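PDB 5JBD: inactive glucansucrase from Lactobacillus reuteri, which belongs to glycoside hydrolase family 70, whose members are built round a TIM-type barrel, and is an inactive glucansucrase of that family. Local coordinates for residues D294-L299 with N336-M341; M330-G335 with A382-S387; K396-R401 with Q428-D433; S416-E421 with S701-G706. One frame throughout, in Å; residues are numbered along the deposited sequence. Where two conformers were deposited one is given.

Overall arrangement
Four contacts show how one TIM-type barrel domain is joined near and far along the chain. From the N terminus, contact 1 ties helix 291-304 to the loop leading into barrel strand 340-341. Contact 2 opens before contact 1 has closed and runs from helix 326-333 to the start of strand 385-388, so the two cross; they touch, with centres about 9 Å apart. Contact 3 follows in series, pairing helices 392-406 and 420-434. It is crossed by contact 4, which opens at 416-421, the approach to and first turn of helix 420-434, and closes only 280 residues on, at 701-706. Y703 meets K396 and N400, joining the last two contacts, whose centres lie about 15 Å apart.

Contact 1. Residues D294-L299 with N336-M341; sequences DQMGQL and NPQLYM
The side-chain amide of Q338, which lies against M296 and G297, is gripped at both ends: NE2 donates to the carbonyl O of L293 in helix 291-304, and OE1 accepts from N320 ND2. This is a joint of the TIM-type barrel, where a covering helix meets the loop that feeds strand 340-341. N320 belongs to barrel strand 319-320, so a single glutamine spans helix and sheet, and a donated and an accepted bond fix which way round its amide lies. The chain reaches the helix because it bends sharply at its second torsion (chi2 93°). Beside the bond to L293, NE2 of Q338 sits 3.9 Å from G297 N; both are donors, so this is a packing contact only. M296 slants across the glutamine, with SD 4.2 Å from Q338 NE2, its CG trans to the backbone nitrogen (chi1 179°) and the thioether bent at the third torsion.

The backbones come nearest at G297 and P337, whose CA atoms are 5.3 Å apart. With no side chain on G297, the pyrrolidine ring of P337 rests on the helix backbone itself. At the helix turn before it, D294 OD1 forms a salt bridge with K334 NZ, anchoring the same helix to the end of helix 326-333. The packing closes with P337 CB, 4.3 Å from G297 CA.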
loop_
_atom_site.group_PDB
_atom_site.type_symbol
_atom_site.label_atom_id
_atom_site.label_comp_id
_atom_site.label_asym_id
_atom_site.label_seq_id
_atom_site.Cartn_x
_atom_site.Cartn_y
_atom_site.Cartn_z
ATOM N N ASP A 294 14.588 -8.324 10.445
ATOM C CA ASP A 294 15.538 -9.282 11.031
ATOM C C ASP A 294 14.914 -10.675 11.141
ATOM O O ASP A 294 15.515 -11.673 10.768
ATOM C CB ASP A 294 15.974 -8.842 12.436
ATOM C CG ASP A 294 16.898 -7.636 12.436
ATOM O OD1 ASP A 294 17.588 -7.364 11.428
ATOM O OD2 ASP A 294 16.965 -6.956 13.479
ATOM N N GLN A 295 13.691 -10.712 11.663
ATOM C CA GLN A 295 12.992 -11.979 11.963
ATOM C C GLN A 295 12.600 -12.736 10.708
ATOM O O GLN A 295 12.742 -13.960 10.657
ATOM C CB GLN A 295 11.783 -11.695 12.862
ATOM C CG GLN A 295 12.254 -11.286 14.256
ATOM C CD GLN A 295 11.276 -10.453 15.054
ATOM O OE1 GLN A 295 10.237 -9.999 14.550
ATOM N NE2 GLN A 295 11.637 -10.209 16.314
ATOM N N MET A 296 12.160 -12.006 9.688
ATOM C CA MET A 296 11.891 -12.611 8.381
ATOM C C MET A 296 13.154 -13.271 7.823
ATOM O O MET A 296 13.107 -14.406 7.370
ATOM C CB MET A 296 11.366 -11.570 7.395
ATOM C CG MET A 296 11.078 -12.108 5.998
ATOM S SD MET A 296 10.599 -10.857 4.810
ATOM C CE MET A 296 8.870 -10.680 5.254
ATOM N N GLY A 297 14.270 -12.547 7.836
ATOM C CA GLY A 297 15.542 -13.107 7.384
ATOM C C GLY A 297 15.962 -14.330 8.182
ATOM O O GLY A 297 16.429 -15.324 7.616
ATOM N N GLN A 298 15.761 -14.276 9.496
ATOM C CA GLN A 298 16.101 -15.413 10.374
ATOM C C GLN A 298 15.297 -16.663 10.014
ATOM O O GLN A 298 15.865 -17.756 9.923
ATOM C CB GLN A 298 15.890 -15.044 11.834
ATOM C CG GLN A 298 16.429 -16.078 12.812
ATOM C CD GLN A 298 16.073 -15.768 14.252
ATOM O OE1 GLN A 298 15.582 -14.674 14.567
ATOM N NE2 GLN A 298 16.321 -16.740 15.145
ATOM N N LEU A 299 13.991 -16.493 9.801
ATOM C CA LEU A 299 13.108 -17.602 9.403
ATOM C C LEU A 299 13.557 -18.229 8.105
ATOM O O LEU A 299 13.689 -19.444 8.000
ATOM C CB LEU A 299 11.649 -17.137 9.246
ATOM C CG LEU A 299 10.617 -18.171 8.748
ATOM C CD1 LEU A 299 10.467 -19.310 9.748
ATOM C CD2 LEU A 299 9.261 -17.541 8.478
ATOM N N ASN A 336 22.516 -7.836 4.601
ATOM C CA ASN A 336 21.631 -7.803 3.437
ATOM C C ASN A 336 20.646 -8.983 3.366
ATOM O O ASN A 336 20.668 -9.763 2.423
ATOM C CB ASN A 336 22.464 -7.682 2.152
ATOM C CG ASN A 336 23.429 -6.514 2.200
ATOM O OD1 ASN A 336 24.621 -6.705 2.416
ATOM N ND2 ASN A 336 22.907 -5.293 2.071
ATOM N N PRO A 337 19.774 -9.119 4.377
ATOM C CA PRO A 337 18.743 -10.160 4.353
ATOM C C PRO A 337 17.654 -9.962 3.270
ATOM O O PRO A 337 17.019 -10.941 2.847
ATOM C CB PRO A 337 18.155 -10.091 5.754
ATOM C CG PRO A 337 18.353 -8.678 6.166
ATOM C CD PRO A 337 19.684 -8.287 5.585
ATOM N N GLN A 338 17.454 -8.721 2.835
ATOM C CA GLN A 338 16.598 -8.380 1.676
ATOM C C GLN A 338 17.295 -7.342 0.807
ATOM O O GLN A 338 18.215 -6.674 1.269
ATOM C CB GLN A 338 15.273 -7.792 2.156
ATOM C CG GLN A 338 14.463 -8.722 3.059
ATOM C CD GLN A 338 14.706 -8.518 4.539
ATOM O OE1 GLN A 338 14.979 -7.395 5.003
ATOM N NE2 GLN A 338 14.549 -9.603 5.311
ATOM N N LEU A 339 16.838 -7.186 -0.433
ATOM C CA LEU A 339 17.326 -6.122 -1.311
ATOM C C LEU A 339 16.798 -4.745 -0.905
ATOM O O LEU A 339 15.640 -4.602 -0.501
ATOM C CB LEU A 339 16.929 -6.368 -2.761
ATOM C CG LEU A 339 17.304 -7.712 -3.379
ATOM C CD1 LEU A 339 16.960 -7.703 -4.864
ATOM C CD2 LEU A 339 18.774 -8.018 -3.154
ATOM N N TYR A 340 17.669 -3.753 -1.025
ATOM C CA TYR A 340 17.341 -2.332 -0.851
ATOM C C TYR A 340 16.662 -1.787 -2.125
ATOM O O TYR A 340 17.124 -2.069 -3.231
ATOM C CB TYR A 340 18.645 -1.521 -0.548
ATOM C CG TYR A 340 18.473 -0.043 -0.757
ATOM C CD1 TYR A 340 17.736 0.710 0.139
ATOM C CD2 TYR A 340 19.027 0.609 -1.868
ATOM C CE1 TYR A 340 17.518 2.065 -0.069
ATOM C CE2 TYR A 340 18.834 1.971 -2.071
ATOM C CZ TYR A 340 18.062 2.691 -1.175
ATOM O OH TYR A 340 17.825 4.039 -1.369
ATOM N N MET A 341 15.601 -0.983 -1.992
ATOM C CA MET A 341 14.956 -0.362 -3.181
ATOM C C MET A 341 15.646 0.948 -3.557
ATOM O O MET A 341 15.602 1.925 -2.805
ATOM C CB MET A 341 13.456 -0.106 -2.947
ATOM C CG MET A 341 12.699 0.261 -4.217
ATOM S SD MET A 341 10.897 0.193 -4.077
ATOM C CE MET A 341 10.490 1.920 -3.836
#

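Contact 2. Residues M330-G335 with A382-S387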
loop_
_atom_site.group_PDB
_atom_site.type_symbol
_atom_site.label_atom_id
_atom_site.label_comp_id
_atom_site.label_asym_id
_atom_site.label_seq_id
_atom_site.Cartn_x
_atom_site.Cartn_y
_atom_site.Cartn_z
ATOM N N MET A 330 21.467 0.404 6.682
ATOM C CA MET A 330 20.841 -0.569 7.586
ATOM C C MET A 330 21.013 -1.994 7.088
ATOM O O MET A 330 21.477 -2.862 7.835
ATOM C CB MET A 330 19.339 -0.305 7.742
ATOM C CG MET A 330 18.656 -1.283 8.689
ATOM S SD MET A 330 16.865 -1.222 8.630
ATOM C CE MET A 330 16.440 -1.807 7.000
ATOM N N LEU A 331 20.636 -2.220 5.842
ATOM C CA LEU A 331 20.718 -3.552 5.257
ATOM C C LEU A 331 22.167 -4.070 5.152
ATOM O O LEU A 331 22.419 -5.242 5.458
ATOM C CB LEU A 331 19.989 -3.613 3.907
ATOM C CG LEU A 331 18.450 -3.528 4.051
ATOM C CD1 LEU A 331 17.808 -3.215 2.705
ATOM C CD2 LEU A 331 17.847 -4.802 4.655
ATOM N N ASN A 332 23.099 -3.207 4.759
ATOM C CA ASN A 332 24.523 -3.593 4.720
ATOM C C ASN A 332 25.054 -4.037 6.086
ATOM O O ASN A 332 25.705 -5.076 6.192
ATOM C CB ASN A 332 25.387 -2.457 4.150
ATOM C CG ASN A 332 25.179 -2.248 2.665
ATOM O OD1 ASN A 332 24.915 -3.189 1.914
ATOM N ND2 ASN A 332 25.346 -1.017 2.223
ATOM N N GLU A 333 24.726 -3.279 7.130
ATOM C CA GLU A 333 25.090 -3.640 8.510
ATOM C C GLU A 333 24.513 -4.999 8.944
ATOM O O GLU A 333 25.121 -5.703 9.735
ATOM C CB GLU A 333 24.625 -2.554 9.501
ATOM C CG GLU A 333 25.402 -1.244 9.399
ATOM C CD GLU A 333 24.833 -0.118 10.262
ATOM O OE1 GLU A 333 23.771 -0.293 10.911
ATOM O OE2 GLU A 333 25.447 0.961 10.292
ATOM N N LYS A 334 23.337 -5.344 8.417
ATOM C CA LYS A 334 22.664 -6.590 8.721
ATOM C C LYS A 334 23.071 -7.755 7.816
ATOM O O LYS A 334 22.528 -8.845 7.938
ATOM C CB LYS A 334 21.137 -6.378 8.643
ATOM C CG LYS A 334 20.610 -5.429 9.698
ATOM C CD LYS A 334 19.129 -5.116 9.478
ATOM C CE LYS A 334 18.584 -4.211 10.566
ATOM N NZ LYS A 334 18.557 -4.844 11.920
ATOM N N GLY A 335 24.017 -7.538 6.910
ATOM C CA GLY A 335 24.381 -8.585 5.967
ATOM C C GLY A 335 23.366 -8.828 4.863
ATOM O O GLY A 335 23.379 -9.896 4.247
ATOM N N ALA A 382 28.772 -3.350 -4.181
ATOM C CA ALA A 382 27.597 -2.490 -4.216
ATOM C C ALA A 382 26.552 -3.004 -3.236
ATOM O O ALA A 382 26.524 -4.190 -2.908
ATOM C CB ALA A 382 27.008 -2.456 -5.622
ATOM N N THR A 383 25.690 -2.107 -2.782
ATOM C CA THR A 383 24.535 -2.502 -1.982
ATOM C C THR A 383 23.544 -3.300 -2.838
ATOM O O THR A 383 23.037 -2.757 -3.837
ATOM C CB THR A 383 23.832 -1.262 -1.432
ATOM O OG1 THR A 383 24.779 -0.508 -0.677
ATOM C CG2 THR A 383 22.634 -1.645 -0.551
ATOM N N PRO A 384 23.271 -4.586 -2.467
ATOM C CA PRO A 384 22.279 -5.391 -3.202
ATOM C C PRO A 384 20.951 -4.673 -3.279
ATOM O O PRO A 384 20.405 -4.278 -2.243
ATOM C CB PRO A 384 22.162 -6.674 -2.352
ATOM C CG PRO A 384 23.482 -6.788 -1.689
ATOM C CD PRO A 384 23.896 -5.380 -1.380
ATOM N N ASN A 385 20.464 -4.431 -4.492
ATOM C CA ASN A 385 19.339 -3.525 -4.672
ATOM C C ASN A 385 18.448 -3.921 -5.842
ATOM O O ASN A 385 18.866 -4.665 -6.736
ATOM C CB ASN A 385 19.814 -2.080 -4.853
ATOM C CG ASN A 385 20.484 -1.850 -6.185
ATOM O OD1 ASN A 385 19.830 -1.512 -7.181
ATOM N ND2 ASN A 385 21.783 -2.089 -6.228
ATOM N N TRP A 386 17.212 -3.432 -5.796
ATOM C CA TRP A 386 16.263 -3.528 -6.906
ATOM C C TRP A 386 15.869 -2.113 -7.358
ATOM O O TRP A 386 15.873 -1.172 -6.562
ATOM C CB TRP A 386 15.025 -4.400 -6.579
ATOM C CG TRP A 386 14.128 -3.993 -5.451
ATOM C CD1 TRP A 386 14.469 -3.804 -4.132
ATOM C CD2 TRP A 386 12.706 -3.821 -5.517
ATOM N NE1 TRP A 386 13.352 -3.488 -3.391
ATOM C CE2 TRP A 386 12.256 -3.509 -4.210
ATOM C CE3 TRP A 386 11.766 -3.901 -6.554
ATOM C CZ2 TRP A 386 10.908 -3.263 -3.916
ATOM C CZ3 TRP A 386 10.424 -3.668 -6.258
ATOM C CH2 TRP A 386 10.013 -3.341 -4.948
ATOM N N SER A 387 15.650 -1.957 -8.658
ATOM C CA SER A 387 15.421 -0.636 -9.241
ATOM C C SER A 387 14.270 -0.740 -10.220
ATOM O O SER A 387 13.931 -1.834 -10.677
ATOM C CB SER A 387 16.697 -0.111 -9.939
ATOM O OG SER A 387 17.181 -1.043 -10.902
#
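A Schellman motif ends helix 326-333, and on its last turn N332 reaches across to T383, just ahead of barrel strand 385-388. G335 carries the positive phi of the motif (74°), and its N binds N332 O at 3.1 Å. The amide of N332 is held by both its polar atoms: ND2 donates to T383 OG1 at 3.0 Å in a nearly straight bond (171°), with the hydroxyl oxygen almost in the amide plane, while OD1 accepts from N336 ND2. Two partners of opposite kind thus set which way round the amide lies. The OD1 side also brushes the methyl of T383, with CG2 at 3.7 Å from N332 OD1, and P384 CD lies a little farther off.

T383 is fixed from behind as well. Its carbonyl O receives N385 ND2 at 2.8 Å, the donor standing nearly on the line of the C=O bond, and N385 OD1 is bonded in turn to T459 OG1 beside the next barrel strand. The hydroxyl that meets the helix is therefore carried on a braced backbone. The contact lies among the alpha-to-beta loops that gather at the N-terminal end of the strands in a TIM-type barrel.

Contact 3. Residues K396-R401 with Q428-D433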
loop_
_atom_site.group_PDB
_atom_site.type_symbol
_atom_site.label_atom_id
_atom_site.label_comp_id
_atom_site.label_asym_id
_atom_site.label_seq_id
_atom_site.Cartn_x
_atom_site.Cartn_y
_atom_site.Cartn_z
ATOM N N LYS A 396 -0.161 5.688 -9.938
ATOM C CA LYS A 396 -1.209 6.282 -9.082
ATOM C C LYS A 396 -0.980 7.766 -8.805
ATOM O O LYS A 396 -1.920 8.562 -8.894
ATOM C CB LYS A 396 -1.344 5.510 -7.763
ATOM C CG LYS A 396 -2.236 6.165 -6.698
ATOM C CD LYS A 396 -1.881 5.728 -5.289
ATOM C CE LYS A 396 -0.544 6.315 -4.850
ATOM N NZ LYS A 396 -0.305 6.063 -3.419
ATOM N N ASN A 397 0.261 8.139 -8.462
ATOM C CA ASN A 397 0.621 9.563 -8.252
ATOM C C ASN A 397 0.266 10.430 -9.456
ATOM O O ASN A 397 -0.321 11.502 -9.306
ATOM C CB ASN A 397 2.127 9.727 -7.960
ATOM C CG ASN A 397 2.524 9.226 -6.578
ATOM O OD1 ASN A 397 1.676 8.947 -5.714
ATOM N ND2 ASN A 397 3.832 9.105 -6.362
ATOM N N LEU A 398 0.606 9.943 -10.645
ATOM C CA LEU A 398 0.361 10.656 -11.898
ATOM C C LEU A 398 -1.141 10.828 -12.169
ATOM O O LEU A 398 -1.596 11.916 -12.542
ATOM C CB LEU A 398 1.026 9.899 -13.051
ATOM C CG LEU A 398 1.284 10.591 -14.394
ATOM C CD1 LEU A 398 2.465 9.925 -15.092
ATOM C CD2 LEU A 398 0.056 10.572 -15.297
ATOM N N ILE A 399 -1.896 9.754 -11.965
ATOM C CA ILE A 399 -3.346 9.780 -12.188
ATOM C C ILE A 399 -4.041 10.692 -11.169
ATOM O O ILE A 399 -4.922 11.452 -11.541
ATOM C CB ILE A 399 -3.936 8.347 -12.190
ATOM C CG1 ILE A 399 -3.431 7.548 -13.400
ATOM C CG2 ILE A 399 -5.469 8.351 -12.148
ATOM C CD1 ILE A 399 -3.980 7.958 -14.746
ATOM N N ASN A 400 -3.649 10.625 -9.896
ATOM C CA ASN A 400 -4.208 11.530 -8.893
ATOM C C ASN A 400 -3.857 13.001 -9.136
ATOM O O ASN A 400 -4.693 13.879 -8.871
ATOM C CB ASN A 400 -3.792 11.115 -7.485
ATOM C CG ASN A 400 -4.537 9.873 -6.982
ATOM O OD1 ASN A 400 -5.598 9.507 -7.496
ATOM N ND2 ASN A 400 -3.982 9.235 -5.957
ATOM N N ARG A 401 -2.635 13.272 -9.617
ATOM C CA ARG A 401 -2.249 14.633 -10.044
ATOM C C ARG A 401 -3.260 15.138 -11.079
ATOM O O ARG A 401 -3.796 16.233 -10.951
ATOM C CB ARG A 401 -0.789 14.719 -10.620
ATOM C CG ARG A 401 0.198 15.407 -9.675
ATOM C CD ARG A 401 1.346 16.176 -10.378
ATOM N NE ARG A 401 2.512 16.362 -9.504
ATOM C CZ ARG A 401 2.582 17.133 -8.406
ATOM N NH1 ARG A 401 1.533 17.824 -7.959
ATOM N NH2 ARG A 401 3.724 17.200 -7.719
ATOM N N GLN A 428 -8.673 8.192 -19.605
ATOM C CA GLN A 428 -8.887 8.578 -21.000
ATOM C C GLN A 428 -7.858 9.650 -21.391
ATOM O O GLN A 428 -7.232 9.546 -22.440
ATOM C CB GLN A 428 -10.308 9.090 -21.229
ATOM C CG GLN A 428 -10.693 9.161 -22.694
ATOM C CD GLN A 428 -12.161 9.500 -22.889
ATOM O OE1 GLN A 428 -12.598 10.619 -22.605
ATOM N NE2 GLN A 428 -12.931 8.535 -23.382
ATOM N N GLU A 429 -7.674 10.650 -20.524
ATOM C CA GLU A 429 -6.693 11.726 -20.759
ATOM C C GLU A 429 -5.267 11.190 -20.822
ATOM O O GLU A 429 -4.505 11.576 -21.705
ATOM C CB GLU A 429 -6.816 12.812 -19.682
ATOM C CG GLU A 429 -8.099 13.628 -19.819
ATOM C CD GLU A 429 -8.434 14.450 -18.587
ATOM O OE1 GLU A 429 -7.792 14.263 -17.528
ATOM O OE2 GLU A 429 -9.362 15.284 -18.667
ATOM N N PHE A 430 -4.934 10.285 -19.897
ATOM C CA PHE A 430 -3.618 9.655 -19.869
ATOM C C PHE A 430 -3.293 8.879 -21.151
ATOM O O PHE A 430 -2.247 9.108 -21.749
ATOM C CB PHE A 430 -3.454 8.737 -18.648
ATOM C CG PHE A 430 -2.116 8.047 -18.603
ATOM C CD1 PHE A 430 -1.026 8.663 -17.996
ATOM C CD2 PHE A 430 -1.934 6.812 -19.211
ATOM C CE1 PHE A 430 0.209 8.039 -17.968
ATOM C CE2 PHE A 430 -0.693 6.182 -19.187
ATOM C CZ PHE A 430 0.379 6.801 -18.570
ATOM N N TYR A 431 -4.173 7.963 -21.571
ATOM C CA TYR A 431 -3.880 7.133 -22.759
ATOM C C TYR A 431 -3.672 7.978 -24.014
ATOM O O TYR A 431 -2.791 7.683 -24.817
ATOM C CB TYR A 431 -4.981 6.110 -23.064
ATOM C CG TYR A 431 -5.079 4.918 -22.131
ATOM C CD1 TYR A 431 -4.011 4.030 -21.966
ATOM C CD2 TYR A 431 -6.262 4.656 -21.452
ATOM C CE1 TYR A 431 -4.110 2.932 -21.123
ATOM C CE2 TYR A 431 -6.371 3.565 -20.614
ATOM C CZ TYR A 431 -5.298 2.702 -20.461
ATOM O OH TYR A 431 -5.432 1.621 -19.633
ATOM N N ALA A 432 -4.492 9.018 -24.179
ATOM C CA ALA A 432 -4.332 9.945 -25.304
ATOM C C ALA A 432 -2.994 10.689 -25.188
ATOM O O ALA A 432 -2.263 10.805 -26.163
ATOM C CB ALA A 432 -5.484 10.925 -25.361
ATOM N N ASP A 433 -2.674 11.150 -23.985
ATOM C CA ASP A 433 -1.413 11.886 -23.748
ATOM C C ASP A 433 -0.181 11.008 -23.959
ATOM O O ASP A 433 0.814 11.455 -24.547
ATOM C CB ASP A 433 -1.401 12.513 -22.351
ATOM C CG ASP A 433 -0.248 13.461 -22.150
ATOM O OD1 ASP A 433 -0.264 14.559 -22.750
ATOM O OD2 ASP A 433 0.678 13.127 -21.367
#
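F430 of helix 420-434 packs against L398 with its ring and against I399 with its CB, both on helix 392-406, the helix that follows barrel strand 385-388, and nearly all the contact is made by this one side chain. Packing is tightest at L398. Its CD2 methyl meets the ring at the edge, close to the ring plane, 3.5 Å from F430 CD1; from there it also reaches F430 CE1 at 3.7 Å. The second methyl, CD1, lies farther out, 4.1 Å from F430 CE1, so both leucine methyls face the CD1-CE1 side of the ring, CD2 the nearer. F430 attains this place with its ring carbon CG trans to the backbone nitrogen (chi1 179°), which sends the phenyl straight out toward the other helix.

Contact is looser at I399, where the CD1 methyl comes no nearer than 4.0 Å to F430 CB. That isoleucine is shared, for it also packs on A426 and W427 one turn earlier in helix 420-434, and the indole of W427 meets the F430 ring at a steep angle. The CA atoms of I399 and F430, 7.7 Å apart, are the nearest CA pair of the two segments.

Away from this seam the character changes. R401, Q428 and A432 are exposed, and L398 itself is partly so, whereas F430 and I399 are buried. Polar groups find their partners elsewhere: D433 receives backbone N-H groups of Q440, Y441 and A442, and Y431 OH pairs with T472. Across the interface no hydrogen bond is formed, consistent with apolar packing, and probably the exclusion of water, holding the helices together here.

Contact 4. Residues S416-E421 with S701-G706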
loop_
_atom_site.group_PDB
_atom_site.type_symbol
_atom_site.label_atom_id
_atom_site.label_comp_id
_atom_site.label_asym_id
_atom_site.label_seq_id
_atom_site.Cartn_x
_atom_site.Cartn_y
_atom_site.Cartn_z
ATOM N N SER A 416 -13.157 11.789 1.051
ATOM C CA SER A 416 -14.552 11.345 0.894
ATOM C C SER A 416 -15.272 11.862 -0.366
ATOM O O SER A 416 -16.289 11.293 -0.755
ATOM C CB SER A 416 -15.357 11.701 2.143
ATOM O OG SER A 416 -15.436 13.091 2.315
ATOM N N ALA A 417 -14.745 12.904 -1.015
ATOM C CA ALA A 417 -15.331 13.417 -2.270
ATOM C C ALA A 417 -14.714 12.797 -3.538
ATOM O O ALA A 417 -15.054 13.205 -4.655
ATOM C CB ALA A 417 -15.236 14.939 -2.313
ATOM N N TYR A 418 -13.809 11.829 -3.372
ATOM C CA TYR A 418 -13.269 11.065 -4.500
ATOM C C TYR A 418 -14.406 10.337 -5.207
ATOM O O TYR A 418 -15.255 9.735 -4.548
ATOM C CB TYR A 418 -12.213 10.048 -4.013
ATOM C CG TYR A 418 -11.535 9.251 -5.110
ATOM C CD1 TYR A 418 -12.103 8.077 -5.598
ATOM C CD2 TYR A 418 -10.299 9.653 -5.644
ATOM C CE1 TYR A 418 -11.479 7.332 -6.599
ATOM C CE2 TYR A 418 -9.674 8.919 -6.645
ATOM C CZ TYR A 418 -10.256 7.757 -7.115
ATOM O OH TYR A 418 -9.645 7.016 -8.099
ATOM N N LYS A 419 -14.391 10.370 -6.534
ATOM C CA LYS A 419 -15.322 9.599 -7.351
ATOM C C LYS A 419 -14.558 8.830 -8.427
ATOM O O LYS A 419 -13.671 9.384 -9.077
ATOM C CB LYS A 419 -16.349 10.520 -8.006
ATOM C CG LYS A 419 -17.277 11.210 -7.016
ATOM C CD LYS A 419 -18.274 12.125 -7.730
ATOM C CE LYS A 419 -19.554 12.345 -6.929
ATOM N NZ LYS A 419 -19.307 12.631 -5.482
ATOM N N VAL A 420 -14.905 7.553 -8.608
ATOM C CA VAL A 420 -14.320 6.718 -9.674
ATOM C C VAL A 420 -14.426 7.383 -11.062
ATOM O O VAL A 420 -13.521 7.235 -11.890
ATOM C CB VAL A 420 -14.908 5.269 -9.665
ATOM C CG1 VAL A 420 -16.379 5.248 -10.087
ATOM C CG2 VAL A 420 -14.095 4.328 -10.547
ATOM N N GLU A 421 -15.494 8.156 -11.295
ATOM C CA GLU A 421 -15.696 8.825 -12.587
ATOM C C GLU A 421 -14.512 9.768 -12.921
ATOM O O GLU A 421 -14.143 9.921 -14.090
ATOM C CB GLU A 421 -17.029 9.605 -12.630
ATOM C CG GLU A 421 -18.340 8.773 -12.683
ATOM C CD GLU A 421 -18.618 7.941 -11.429
ATOM O OE1 GLU A 421 -18.363 8.441 -10.305
ATOM O OE2 GLU A 421 -19.110 6.793 -11.560
ATOM N N SER A 701 -12.706 -0.315 -0.221
ATOM C CA SER A 701 -11.399 0.267 -0.565
ATOM C C SER A 701 -11.435 0.863 -1.983
ATOM O O SER A 701 -12.216 0.437 -2.841
ATOM C CB SER A 701 -10.278 -0.772 -0.423
ATOM O OG SER A 701 -10.326 -1.770 -1.428
ATOM N N ARG A 702 -10.597 1.862 -2.213
ATOM C CA ARG A 702 -10.587 2.574 -3.481
ATOM C C ARG A 702 -10.307 1.671 -4.689
ATOM O O ARG A 702 -10.960 1.803 -5.726
ATOM C CB ARG A 702 -9.570 3.710 -3.410
ATOM C CG ARG A 702 -9.557 4.647 -4.614
ATOM C CD ARG A 702 -8.780 5.913 -4.274
ATOM N NE ARG A 702 -9.506 6.728 -3.298
ATOM C CZ ARG A 702 -9.009 7.760 -2.622
ATOM N NH1 ARG A 702 -7.742 8.155 -2.785
ATOM N NH2 ARG A 702 -9.797 8.410 -1.771
ATOM N N TYR A 703 -9.353 0.754 -4.551
ATOM C CA TYR A 703 -8.899 -0.043 -5.682
ATOM C C TYR A 703 -9.166 -1.543 -5.582
ATOM O O TYR A 703 -9.043 -2.254 -6.586
ATOM C CB TYR A 703 -7.397 0.197 -5.902
ATOM C CG TYR A 703 -6.995 1.662 -6.070
ATOM C CD1 TYR A 703 -7.404 2.404 -7.171
ATOM C CD2 TYR A 703 -6.187 2.292 -5.128
ATOM C CE1 TYR A 703 -7.032 3.734 -7.325
ATOM C CE2 TYR A 703 -5.811 3.615 -5.267
ATOM C CZ TYR A 703 -6.227 4.336 -6.367
ATOM O OH TYR A 703 -5.844 5.644 -6.490
ATOM N N ASN A 704 -9.554 -2.038 -4.398
ATOM C CA ASN A 704 -9.762 -3.489 -4.194
ATOM C C ASN A 704 -8.513 -4.305 -4.586
ATOM O O ASN A 704 -8.620 -5.416 -5.115
ATOM C CB ASN A 704 -11.024 -3.979 -4.956
ATOM C CG ASN A 704 -12.266 -3.986 -4.085
ATOM O OD1 ASN A 704 -12.773 -5.042 -3.724
ATOM N ND2 ASN A 704 -12.752 -2.802 -3.732
ATOM N N GLU A 705 -7.334 -3.726 -4.339
ATOM C CA GLU A 705 -6.058 -4.295 -4.805
ATOM C C GLU A 705 -5.421 -5.288 -3.841
ATOM O O GLU A 705 -4.553 -6.055 -4.263
ATOM C CB GLU A 705 -5.029 -3.185 -5.133
ATOM C CG GLU A 705 -4.264 -2.582 -3.950
ATOM C CD GLU A 705 -5.145 -1.866 -2.935
ATOM O OE1 GLU A 705 -6.227 -1.366 -3.302
ATOM O OE2 GLU A 705 -4.793 -1.839 -1.748
ATOM N N GLY A 706 -5.800 -5.234 -2.563
ATOM C CA GLY A 706 -5.278 -6.154 -1.557
ATOM C C GLY A 706 -4.425 -5.589 -0.429
ATOM O O GLY A 706 -4.190 -6.298 0.546
HETATM O O HOH W 1 -6.878 7.085 -8.308
#
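One face of the Y418 ring carries the guanidinium of R702, stacked with the planes only 12° apart and the centres 4.0 Å from each other. The guanidinium in turn has Y418 CD2 over its centre, making a cation-pi pair in which the charge sits over the ring and not at its rim. The aliphatic part joins in: R702 CD lies over the same face, 3.8 Å from the centroid of Y418, in a CH-pi contact. A bend at the third torsion of R702 (chi3 -69°) turns the planar end against the tyrosine. Farther back, R702 CG covers a face of the Y703 ring, 3.7 Å above its plane, so that the arginine chain runs between two aromatic groups.

Carbonyls hold the guanidinium flat, NH2 bonding to M414 O and NH1 to G187 O; their partial negative charge probably steadies the cation. A water in the plane of the Y703 ring, at its edge, is bonded to Y418 OH at 2.8 Å; its 2.5 Å distance to Y703 OH is unusually short and doubtful. The whole is an arginine-tyrosine cation-pi stack, tying the approach to helix 420-434 to the long loop between strand 696-697 and helix 727-739.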